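Local coordinates for protein exoribonuclease II, mitochondrial (Candida glabrata, PDB 6F3H) that probably degrades RNA from the 3' end as the magnesium-dependent nuclease component of the mitochondrial degradosome, at residues 81-85 with 215-219; 178-182 with 194-198; 593-597 with 753-757; 628-632 with 707-711. The protein carries 1 engineered substitution. All coordinates share one frame; numbering follows the deposited sequence.

Contact 1. Residues 81-85 with 215-219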
loop_
_atom_site.group_PDB
_atom_site.type_symbol
_atom_site.label_atom_id
_atom_site.label_comp_id
_atom_site.label_asym_id
_atom_site.label_seq_id
_atom_site.Cartn_x
_atom_site.Cartn_y
_atom_site.Cartn_z
ATOM N N VAL A 81 4.876 13.809 -9.024
ATOM C CA VAL A 81 4.056 13.561 -10.208
ATOM C C VAL A 81 2.703 12.989 -9.797
ATOM O O VAL A 81 2.638 11.895 -9.223
ATOM C CB VAL A 81 4.768 12.623 -11.185
ATOM C CG1 VAL A 81 3.800 12.218 -12.276
ATOM C CG2 VAL A 81 5.974 13.316 -11.785
ATOM N N ILE A 82 1.612 13.686 -10.149
ATOM C CA ILE A 82 0.287 13.195 -9.771
ATOM C C ILE A 82 -0.332 12.333 -10.850
ATOM O O ILE A 82 -1.110 11.415 -10.542
ATOM C CB ILE A 82 -0.672 14.354 -9.433
ATOM C CG1 ILE A 82 0.047 15.446 -8.695
ATOM C CG2 ILE A 82 -1.607 13.897 -8.413
ATOM C CD1 ILE A 82 -0.870 16.595 -8.433
ATOM N N LEU A 83 -0.074 12.644 -12.120
ATOM C CA LEU A 83 -0.452 11.731 -13.180
ATOM C C LEU A 83 0.507 11.899 -14.334
ATOM O O LEU A 83 1.135 12.943 -14.501
ATOM C CB LEU A 83 -1.905 11.918 -13.650
ATOM C CG LEU A 83 -2.498 13.204 -14.208
ATOM C CD1 LEU A 83 -2.163 13.359 -15.672
ATOM C CD2 LEU A 83 -3.998 13.150 -14.032
ATOM N N ARG A 84 0.581 10.854 -15.150
ATOM C CA ARG A 84 1.620 10.715 -16.148
ATOM C C ARG A 84 0.997 10.183 -17.423
ATOM O O ARG A 84 0.123 9.311 -17.371
ATOM C CB ARG A 84 2.714 9.768 -15.653
ATOM C CG ARG A 84 3.618 9.176 -16.709
ATOM C CD ARG A 84 4.673 8.296 -16.049
ATOM N NE ARG A 84 5.323 7.329 -16.937
ATOM C CZ ARG A 84 5.164 6.010 -16.865
ATOM N NH1 ARG A 84 4.368 5.479 -15.946
ATOM N NH2 ARG A 84 5.806 5.217 -17.722
ATOM N N ILE A 85 1.462 10.717 -18.550
ATOM C CA ILE A 85 1.061 10.325 -19.893
ATOM C C ILE A 85 2.325 9.906 -20.622
ATOM O O ILE A 85 3.204 10.743 -20.849
ATOM C CB ILE A 85 0.391 11.473 -20.661
ATOM C CG1 ILE A 85 -0.909 11.871 -19.996
ATOM C CG2 ILE A 85 0.165 11.057 -22.094
ATOM C CD1 ILE A 85 -1.906 10.777 -20.075
ATOM N N LEU A 215 -8.858 12.275 -19.470
ATOM C CA LEU A 215 -8.231 11.910 -18.211
ATOM C C LEU A 215 -7.934 13.149 -17.397
ATOM O O LEU A 215 -8.356 13.280 -16.240
ATOM C CB LEU A 215 -6.942 11.142 -18.478
ATOM C CG LEU A 215 -6.004 11.155 -17.282
ATOM C CD1 LEU A 215 -6.536 10.254 -16.200
ATOM C CD2 LEU A 215 -4.641 10.740 -17.708
ATOM N N LEU A 216 -7.214 14.078 -18.004
ATOM C CA LEU A 216 -6.825 15.296 -17.319
ATOM C C LEU A 216 -8.044 16.052 -16.822
ATOM O O LEU A 216 -8.129 16.409 -15.645
ATOM C CB LEU A 216 -5.993 16.131 -18.269
ATOM C CG LEU A 216 -5.232 17.260 -17.642
ATOM C CD1 LEU A 216 -4.757 16.836 -16.281
ATOM C CD2 LEU A 216 -4.061 17.496 -18.540
ATOM N N ALA A 217 -9.020 16.266 -17.698
ATOM C CA ALA A 217 -10.226 16.993 -17.303
ATOM C C ALA A 217 -10.951 16.301 -16.156
ATOM O O ALA A 217 -11.466 16.967 -15.256
ATOM C CB ALA A 217 -11.165 17.149 -18.502
ATOM N N THR A 218 -11.005 14.969 -16.165
ATOM C CA THR A 218 -11.708 14.281 -15.096
ATOM C C THR A 218 -11.011 14.499 -13.772
ATOM O O THR A 218 -11.662 14.757 -12.755
ATOM C CB THR A 218 -11.782 12.782 -15.389
ATOM O OG1 THR A 218 -12.131 12.561 -16.751
ATOM C CG2 THR A 218 -12.810 12.140 -14.543
ATOM N N TYR A 219 -9.683 14.434 -13.779
ATOM C CA TYR A 219 -8.918 14.717 -12.582
ATOM C C TYR A 219 -9.275 16.085 -12.037
ATOM O O TYR A 219 -9.686 16.245 -10.882
ATOM C CB TYR A 219 -7.435 14.678 -12.921
ATOM C CG TYR A 219 -6.621 15.095 -11.749
ATOM C CD1 TYR A 219 -6.606 14.307 -10.624
ATOM C CD2 TYR A 219 -5.908 16.291 -11.729
ATOM C CE1 TYR A 219 -5.888 14.656 -9.515
ATOM C CE2 TYR A 219 -5.168 16.664 -10.597
ATOM C CZ TYR A 219 -5.168 15.829 -9.489
ATOM O OH TYR A 219 -4.456 16.126 -8.342
#

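Contact 2. Residues 178-182 with 194-198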
loop_
_atom_site.group_PDB
_atom_site.type_symbol
_atom_site.label_atom_id
_atom_site.label_comp_id
_atom_site.label_asym_id
_atom_site.label_seq_id
_atom_site.Cartn_x
_atom_site.Cartn_y
_atom_site.Cartn_z
ATOM N N LYS A 178 -15.795 9.640 -20.889
ATOM C CA LYS A 178 -15.660 9.734 -22.330
ATOM C C LYS A 178 -16.888 9.182 -23.042
ATOM O O LYS A 178 -17.435 9.829 -23.941
ATOM C CB LYS A 178 -14.402 8.990 -22.759
ATOM C CG LYS A 178 -14.308 8.779 -24.232
ATOM C CD LYS A 178 -13.850 10.040 -24.884
ATOM C CE LYS A 178 -13.039 9.750 -26.119
ATOM N NZ LYS A 178 -12.224 10.950 -26.457
ATOM N N ASN A 179 -17.372 8.018 -22.608
ATOM C CA ASN A 179 -18.352 7.226 -23.344
ATOM C C ASN A 179 -19.781 7.590 -23.010
ATOM O O ASN A 179 -20.688 6.789 -23.255
ATOM C CB ASN A 179 -18.132 5.736 -23.082
ATOM C CG ASN A 179 -16.853 5.233 -23.694
ATOM O OD1 ASN A 179 -16.398 5.772 -24.705
ATOM N ND2 ASN A 179 -16.248 4.211 -23.082
ATOM N N LEU A 180 -20.016 8.778 -22.478
ATOM C CA LEU A 180 -21.328 9.119 -21.969
ATOM C C LEU A 180 -21.885 10.326 -22.695
ATOM O O LEU A 180 -21.196 11.341 -22.826
ATOM C CB LEU A 180 -21.274 9.390 -20.474
ATOM C CG LEU A 180 -22.668 9.552 -19.881
ATOM C CD1 LEU A 180 -23.449 8.250 -19.919
ATOM C CD2 LEU A 180 -22.533 10.002 -18.466
ATOM N N ASN A 181 -23.141 10.209 -23.141
ATOM C CA ASN A 181 -23.891 11.311 -23.739
ATOM C C ASN A 181 -24.902 11.837 -22.726
ATOM O O ASN A 181 -25.841 11.126 -22.347
ATOM C CB ASN A 181 -24.615 10.868 -25.013
ATOM C CG ASN A 181 -25.740 11.835 -25.420
ATOM O OD1 ASN A 181 -26.919 11.568 -25.194
ATOM N ND2 ASN A 181 -25.370 12.971 -25.993
ATOM N N ILE A 182 -24.736 13.100 -22.331
ATOM C CA ILE A 182 -25.572 13.648 -21.272
ATOM C C ILE A 182 -27.032 13.646 -21.703
ATOM O O ILE A 182 -27.934 13.397 -20.892
ATOM C CB ILE A 182 -25.083 15.055 -20.882
ATOM N N TYR A 194 -29.783 3.576 -19.634
ATOM C CA TYR A 194 -28.659 3.981 -20.463
ATOM C C TYR A 194 -27.396 4.089 -19.638
ATOM O O TYR A 194 -26.367 3.483 -19.962
ATOM C CB TYR A 194 -28.959 5.321 -21.119
ATOM C CG TYR A 194 -27.750 5.971 -21.748
ATOM C CD1 TYR A 194 -27.025 5.320 -22.734
ATOM C CD2 TYR A 194 -27.356 7.251 -21.395
ATOM C CE1 TYR A 194 -25.926 5.914 -23.341
ATOM C CE2 TYR A 194 -26.256 7.861 -22.000
ATOM C CZ TYR A 194 -25.544 7.184 -22.975
ATOM O OH TYR A 194 -24.450 7.761 -23.597
ATOM N N VAL A 195 -27.484 4.807 -18.527
ATOM C CA VAL A 195 -26.308 5.015 -17.707
ATOM C C VAL A 195 -25.747 3.677 -17.260
ATOM O O VAL A 195 -24.552 3.394 -17.418
ATOM C CB VAL A 195 -26.668 5.903 -16.519
ATOM C CG1 VAL A 195 -25.445 6.109 -15.658
ATOM C CG2 VAL A 195 -27.284 7.196 -17.038
ATOM N N ARG A 196 -26.613 2.814 -16.731
ATOM C CA ARG A 196 -26.129 1.511 -16.315
ATOM C C ARG A 196 -25.554 0.759 -17.503
ATOM O O ARG A 196 -24.587 0.001 -17.352
ATOM C CB ARG A 196 -27.247 0.723 -15.638
ATOM C CG ARG A 196 -27.286 0.903 -14.121
ATOM C CD ARG A 196 -28.676 0.644 -13.544
ATOM N NE ARG A 196 -29.236 1.820 -12.874
ATOM N N LYS A 197 -26.089 1.004 -18.701
ATOM C CA LYS A 197 -25.492 0.398 -19.882
ATOM C C LYS A 197 -24.077 0.918 -20.093
ATOM O O LYS A 197 -23.177 0.148 -20.444
ATOM C CB LYS A 197 -26.360 0.648 -21.120
ATOM N N VAL A 198 -23.846 2.214 -19.847
ATOM C CA VAL A 198 -22.517 2.766 -20.112
ATOM C C VAL A 198 -21.515 2.293 -19.080
ATOM O O VAL A 198 -20.325 2.119 -19.386
ATOM C CB VAL A 198 -22.542 4.301 -20.162
ATOM C CG1 VAL A 198 -21.256 4.810 -20.803
ATOM C CG2 VAL A 198 -23.761 4.794 -20.914
#

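Contact 3. Residues 593-597 with 753-757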
loop_
_atom_site.group_PDB
_atom_site.type_symbol
_atom_site.label_atom_id
_atom_site.label_comp_id
_atom_site.label_asym_id
_atom_site.label_seq_id
_atom_site.Cartn_x
_atom_site.Cartn_y
_atom_site.Cartn_z
ATOM N N ILE A 593 0.490 1.996 24.623
ATOM C CA ILE A 593 1.882 2.242 24.990
ATOM C C ILE A 593 2.761 1.779 23.844
ATOM O O ILE A 593 2.869 0.571 23.596
ATOM C CB ILE A 593 2.317 1.514 26.268
ATOM C CG1 ILE A 593 1.701 2.140 27.501
ATOM C CG2 ILE A 593 3.834 1.558 26.380
ATOM C CD1 ILE A 593 0.302 1.676 27.758
ATOM N N PRO A 594 3.455 2.680 23.189
ATOM C CA PRO A 594 4.277 2.278 22.058
ATOM C C PRO A 594 5.598 1.746 22.563
ATOM O O PRO A 594 6.223 2.312 23.465
ATOM C CB PRO A 594 4.457 3.576 21.265
ATOM C CG PRO A 594 4.034 4.684 22.174
ATOM C CD PRO A 594 3.358 4.133 23.369
ATOM N N THR A 595 6.004 0.634 21.984
ATOM C CA THR A 595 7.313 0.075 22.226
ATOM C C THR A 595 7.938 -0.208 20.880
ATOM O O THR A 595 7.247 -0.504 19.903
ATOM C CB THR A 595 7.233 -1.157 23.086
ATOM O OG1 THR A 595 6.372 -2.113 22.456
ATOM C CG2 THR A 595 6.703 -0.788 24.464
ATOM N N PHE A 596 9.250 -0.098 20.834
ATOM C CA PHE A 596 9.936 -0.038 19.565
ATOM C C PHE A 596 10.880 -1.191 19.433
ATOM O O PHE A 596 11.425 -1.689 20.418
ATOM C CB PHE A 596 10.697 1.225 19.412
ATOM C CG PHE A 596 9.835 2.391 19.493
ATOM C CD1 PHE A 596 9.432 2.871 20.721
ATOM C CD2 PHE A 596 9.356 2.967 18.350
ATOM C CE1 PHE A 596 8.602 3.928 20.806
ATOM C CE2 PHE A 596 8.526 4.028 18.425
ATOM C CZ PHE A 596 8.141 4.520 19.650
ATOM N N TYR A 597 11.052 -1.612 18.196
ATOM C CA TYR A 597 11.896 -2.750 17.962
ATOM C C TYR A 597 12.467 -2.675 16.570
ATOM O O TYR A 597 12.019 -1.906 15.723
ATOM C CB TYR A 597 11.128 -4.042 18.156
ATOM C CG TYR A 597 9.947 -4.198 17.247
ATOM C CD1 TYR A 597 8.693 -3.735 17.627
ATOM C CD2 TYR A 597 10.069 -4.836 16.017
ATOM C CE1 TYR A 597 7.587 -3.897 16.797
ATOM C CE2 TYR A 597 8.968 -5.005 15.174
ATOM C CZ TYR A 597 7.731 -4.531 15.569
ATOM O OH TYR A 597 6.638 -4.686 14.742
ATOM N N TRP A 753 2.469 7.191 16.287
ATOM C CA TRP A 753 2.937 6.600 17.534
ATOM C C TRP A 753 4.423 6.857 17.775
ATOM O O TRP A 753 4.832 7.079 18.919
ATOM C CB TRP A 753 2.640 5.107 17.554
ATOM C CG TRP A 753 1.180 4.785 17.653
ATOM C CD1 TRP A 753 0.414 4.228 16.682
ATOM C CD2 TRP A 753 0.303 5.018 18.772
ATOM N NE1 TRP A 753 -0.878 4.071 17.131
ATOM C CE2 TRP A 753 -0.973 4.557 18.404
ATOM C CE3 TRP A 753 0.476 5.559 20.042
ATOM C CZ2 TRP A 753 -2.068 4.624 19.253
ATOM C CZ3 TRP A 753 -0.620 5.623 20.889
ATOM C CH2 TRP A 753 -1.873 5.160 20.489
ATOM N N THR A 754 5.259 6.777 16.742
ATOM C CA THR A 754 6.640 7.210 16.909
ATOM C C THR A 754 6.688 8.581 17.551
ATOM O O THR A 754 7.366 8.781 18.562
ATOM C CB THR A 754 7.346 7.275 15.565
ATOM O OG1 THR A 754 7.225 6.018 14.911
ATOM C CG2 THR A 754 8.804 7.600 15.757
ATOM N N LEU A 755 5.926 9.533 16.989
ATOM C CA LEU A 755 5.972 10.915 17.457
ATOM C C LEU A 755 5.350 11.069 18.836
ATOM O O LEU A 755 5.911 11.760 19.694
ATOM C CB LEU A 755 5.269 11.832 16.470
ATOM C CG LEU A 755 5.793 11.907 15.035
ATOM C CD1 LEU A 755 5.153 13.072 14.303
ATOM C CD2 LEU A 755 7.288 12.019 14.976
ATOM N N LYS A 756 4.205 10.420 19.079
ATOM C CA LYS A 756 3.548 10.525 20.382
ATOM C C LYS A 756 4.483 10.068 21.493
ATOM O O LYS A 756 4.411 10.563 22.621
ATOM C CB LYS A 756 2.261 9.688 20.383
ATOM C CG LYS A 756 1.260 9.943 21.523
ATOM C CD LYS A 756 -0.210 9.622 21.120
ATOM C CE LYS A 756 -1.214 9.769 22.306
ATOM N NZ LYS A 756 -2.403 8.819 22.286
ATOM N N HIS A 757 5.393 9.158 21.176
ATOM C CA HIS A 757 6.399 8.736 22.135
ATOM C C HIS A 757 7.475 9.797 22.305
ATOM O O HIS A 757 7.856 10.136 23.428
ATOM C CB HIS A 757 7.019 7.430 21.669
ATOM C CG HIS A 757 8.361 7.177 22.259
ATOM N ND1 HIS A 757 8.527 6.812 23.575
ATOM C CD2 HIS A 757 9.599 7.236 21.718
ATOM C CE1 HIS A 757 9.814 6.655 23.821
ATOM N NE2 HIS A 757 10.486 6.903 22.711
#

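Contact 4. Residues 628-632 with 707-711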
loop_
_atom_site.group_PDB
_atom_site.type_symbol
_atom_site.label_atom_id
_atom_site.label_comp_id
_atom_site.label_asym_id
_atom_site.label_seq_id
_atom_site.Cartn_x
_atom_site.Cartn_y
_atom_site.Cartn_z
ATOM N N ILE A 628 -1.448 -19.614 -17.852
ATOM C CA ILE A 628 -2.441 -19.329 -16.815
ATOM C C ILE A 628 -2.422 -17.837 -16.502
ATOM O O ILE A 628 -1.337 -17.247 -16.360
ATOM C CB ILE A 628 -2.223 -20.151 -15.527
ATOM C CG1 ILE A 628 -1.943 -21.609 -15.855
ATOM C CG2 ILE A 628 -3.471 -20.095 -14.621
ATOM C CD1 ILE A 628 -1.771 -22.477 -14.622
ATOM N N PRO A 629 -3.584 -17.192 -16.450
ATOM C CA PRO A 629 -3.660 -15.813 -15.966
ATOM C C PRO A 629 -3.381 -15.745 -14.474
ATOM O O PRO A 629 -4.057 -16.399 -13.671
ATOM C CB PRO A 629 -5.111 -15.422 -16.273
ATOM C CG PRO A 629 -5.560 -16.382 -17.308
ATOM C CD PRO A 629 -4.858 -17.651 -17.020
ATOM N N GLY A 630 -2.416 -14.905 -14.107
ATOM C CA GLY A 630 -2.061 -14.733 -12.715
ATOM C C GLY A 630 -1.722 -13.286 -12.414
ATOM O O GLY A 630 -1.427 -12.496 -13.307
ATOM N N VAL A 631 -1.719 -12.977 -11.121
ATOM C CA VAL A 631 -1.357 -11.665 -10.610
ATOM C C VAL A 631 0.104 -11.699 -10.205
ATOM O O VAL A 631 0.456 -12.289 -9.183
ATOM C CB VAL A 631 -2.218 -11.283 -9.411
ATOM C CG1 VAL A 631 -1.904 -9.868 -9.008
ATOM C CG2 VAL A 631 -3.675 -11.497 -9.736
ATOM N N TYR A 632 0.939 -11.005 -10.946
ATOM C CA TYR A 632 2.360 -10.999 -10.661
ATOM C C TYR A 632 2.693 -9.786 -9.822
ATOM O O TYR A 632 1.884 -8.878 -9.670
ATOM C CB TYR A 632 3.182 -10.997 -11.954
ATOM C CG TYR A 632 2.822 -12.129 -12.888
ATOM C CD1 TYR A 632 1.603 -12.146 -13.556
ATOM C CD2 TYR A 632 3.691 -13.201 -13.081
ATOM C CE1 TYR A 632 1.258 -13.191 -14.397
ATOM C CE2 TYR A 632 3.354 -14.263 -13.922
ATOM C CZ TYR A 632 2.132 -14.252 -14.585
ATOM O OH TYR A 632 1.752 -15.282 -15.444
ATOM N N ILE A 707 -6.185 -15.187 -5.462
ATOM C CA ILE A 707 -6.693 -15.402 -6.816
ATOM C C ILE A 707 -5.856 -16.423 -7.569
ATOM O O ILE A 707 -6.389 -17.260 -8.309
ATOM C CB ILE A 707 -6.739 -14.067 -7.561
ATOM C CG1 ILE A 707 -8.053 -13.382 -7.236
ATOM C CG2 ILE A 707 -6.527 -14.270 -9.035
ATOM C CD1 ILE A 707 -8.305 -12.186 -8.074
ATOM N N ASN A 708 -4.532 -16.353 -7.412
ATOM C CA ASN A 708 -3.651 -17.367 -7.975
ATOM C C ASN A 708 -4.059 -18.773 -7.522
ATOM O O ASN A 708 -3.925 -19.733 -8.288
ATOM C CB ASN A 708 -2.203 -17.054 -7.575
ATOM C CG ASN A 708 -1.680 -15.749 -8.200
ATOM O OD1 ASN A 708 -2.141 -15.332 -9.246
ATOM N ND2 ASN A 708 -0.726 -15.104 -7.540
ATOM N N HIS A 709 -4.599 -18.909 -6.300
ATOM C CA HIS A 709 -5.020 -20.220 -5.808
ATOM C C HIS A 709 -6.257 -20.736 -6.525
ATOM O O HIS A 709 -6.318 -21.922 -6.875
ATOM C CB HIS A 709 -5.294 -20.174 -4.314
ATOM C CG HIS A 709 -4.069 -20.358 -3.482
ATOM N ND1 HIS A 709 -2.817 -19.985 -3.922
ATOM C CD2 HIS A 709 -3.903 -20.845 -2.231
ATOM C CE1 HIS A 709 -1.929 -20.243 -2.980
ATOM N NE2 HIS A 709 -2.562 -20.766 -1.944
ATOM N N LEU A 710 -7.261 -19.876 -6.735
ATOM C CA LEU A 710 -8.459 -20.321 -7.436
ATOM C C LEU A 710 -8.129 -20.735 -8.849
ATOM O O LEU A 710 -8.743 -21.659 -9.390
ATOM C CB LEU A 710 -9.499 -19.224 -7.466
ATOM C CG LEU A 710 -9.944 -18.722 -6.097
ATOM C CD1 LEU A 710 -10.208 -17.207 -6.153
ATOM C CD2 LEU A 710 -11.169 -19.453 -5.584
ATOM N N GLN A 711 -7.149 -20.081 -9.458
ATOM C CA GLN A 711 -6.734 -20.541 -10.766
ATOM C C GLN A 711 -6.122 -21.921 -10.667
ATOM O O GLN A 711 -6.305 -22.751 -11.566
ATOM C CB GLN A 711 -5.739 -19.553 -11.374
ATOM C CG GLN A 711 -6.338 -18.186 -11.674
ATOM C CD GLN A 711 -7.364 -18.223 -12.797
ATOM O OE1 GLN A 711 -7.053 -17.875 -13.931
ATOM N NE2 GLN A 711 -8.584 -18.681 -12.493
#

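Contact 1. Residues 81-85 with 215-219
Leu83 turns both its methyls from strand 81-85 toward helix 212-226, and the contact is built round them. CD1 meets CD2 of Leu215 tip to tip at 4.1 Å and lies a little farther from CD1 of Leu216, while CD2 rests 3.9 Å from CB of Tyr219 and leans obliquely on the start of its ring. With CG lodged between the backbone N and the carbonyl carbon (chi1 58°), CD1 is directed to Leu215 and Leu216 and CD2 to Tyr219. Ile85 adds a second tip-to-tip meeting, its CD1 3.6 Å from CD2 of Leu215.

The polar element is the phenol of Tyr219. Ile82 crosses it at about a right angle, with CD1 and CG2 each 3.6 Å from OH, while the hydroxyl itself is hydrogen-bonded to Arg223, one turn on.

No hydrogen bond joins the two segments, whose axes run nearly antiparallel (160°) and 10.6 Å apart. Ile82 and Leu83 both pair with Leu41 in a classic beta bulge, which lets these successive residues both point at the helix. Strand 81-85 borders the five-stranded antiparallel sheet beside strand 39-42, whose Leu41 also touches Leu216 and Tyr219; beyond, Leu215 and Thr218 pack on helix 170-178.

Contact 2. Residues 178-182 with 194-198
The phenol of Tyr194 accepts a hydrogen bond from the backbone N of Asn181, 2.8 Å from N to OH and fairly straight at 158°. The donor lies in the plane of the ring, at its edge. Asn181 stays close to the phenol with its other atoms too: CB is 3.4 Å from OH, and the backbone O sits at the ring edge near CE2.

Leu180 fills the angle between the two helix side chains. Its CD1 approaches the Tyr194 ring obliquely, 3.5 Å from CE2, and the same methyl lies 3.6 Å from CG2 of Val198, whose side chain it crosses at about a right angle. CG2 of Val198 in turn stands over one face of the tyrosine ring, toward its rim, one helical turn farther along. The other valine methyl, CG1, lies beside the backbone O of Asn179 and 4.0 Å from CB of that residue.

Outside this first shell, Tyr194 holds CG anti to its own N (chi1 167°), which carries the ring from helix 193-200 across to the loop. Asn181 is the N-cap of helix 182-186, its OD1 bonded to the backbone N of Glu184. Tyr194 also touches Glu184 and Ala185 of that helix, and Leu180 packs on Ile155 of the long helix 123-159.

Asn181 therefore serves two partners, with its backbone N given to the phenol and its side chain to the helix start. One directional bond, with the methyls of Leu180 and Val198 packed beside it, ties the link between helices 170-178 and 182-186 to helix 193-200.

Contact 3. Residues 593-597 with 753-757
Phe596 sets its ring against helix 725-761, reaching both Thr754 and His757, about one turn apart, and here the packing is close. CE1 stands over one face of the His757 imidazole, toward its rim and 3.6 Å from CG, while CZ approaches CB and CD2 of the same residue. The two rings are neither stacked nor perpendicular: their planes meet at 49° with centroids 4.8 Å apart. At its edge the phenyl ring meets the helix backbone, with CA of Thr754 in its plane 4.0 Å from CE2 and the carbonyl O of Trp753 near CZ. His757 keeps CG anti to its backbone N (chi1 158°), which swings the imidazole toward the phenyl ring and turns one face to CE1.

The Pro594 side is looser. CG of the proline touches at longer range, 4.1 Å from CB of His757 and 4.2 Å from CE3 of Trp753, and it comes to the indole obliquely. Proline, phenylalanine and histidine are all partly exposed, whereas Trp753 and Thr754 are buried. Trp753 also lies against Val581 and Leu583 of the partner strand 580-584, and its NE1 is hydrogen-bonded to Asp465.

The strand crosses the helix at 104°, and Pro594 and Phe596 are the residues turned to it, with Ile593 and Thr595 pointing away. Tyr786 completes the aromatic group, edge-to-face with Phe596 and weakly bonded through its OH to NE2 of His757. Across the segments themselves there is no hydrogen bond. The two-stranded hairpin therefore meets the helix here through aromatic and apolar contact, while polar groups such as the indole NH find their partners in other parts of the chain.

Contact 4. Residues 628-632 with 707-711
The side-chain amide of Asn708 reads the backbone of Val631 at both its ends. OD1 takes the N-H of Val631 at 3.0 Å in a nearly straight bond (168°); the donor lies in the carbonyl plane, on a lone pair. ND2 turns back to O of the same residue, but at 3.5 Å this second bond is weak, and the stronger partner of ND2 is the carbonyl of Thr695. With CG anti to the carbonyl carbon (chi1 -66°), the asparagine reaches across from the helix and sets its amide alongside the loop. Gly630 brings its CA to 3.5 Å from OD1.

Packing flanks the amide along the helix. On one side CG2 of Val631 meets CG2 of Ile707 at 4.0 Å, the two side chains crossing at about a right angle. On the other, Ile628 and Gln711 slide past each other in opposite directions, with CG2 of the isoleucine 4.0 Å from CB of the glutamine. The Gln711 chain bends at chi2 and crosses Pro629.

Phe623 of helix 603-625 backs Ile628 and Gln711, while helix 725-761 closes over Pro629, Val631 and Ile707. Within the RNB domain, this is a buried asparagine bridging a helix to the irregular backbone leading into strand 632-634, a pairing that resembles, with its second bond weak, the way a neighbouring strand would bond to the N-H and C=O of one residue.

Overall arrangement
From the N terminus, strand 81-85 opens contact 1, which closes 130 residues later on helix 212-226 and ties the edge of the N-terminal antiparallel sheet to the helical region that follows. Contact 2 is nested inside that loop, a short closure between the turn at 178-182 and helix 193-200; the two centres are 21 Å apart. Both are closed long before contact 3 opens at strand 593-597. Contact 3 closes on the long helix 725-761, enclosing contact 4, which joins 628-632 to helix 703-716. Though nested, contacts 3 and 4 have centres 39 Å apart on opposite sides of the chain's centre, and helix 725-761 packs at both. No two contacts cross.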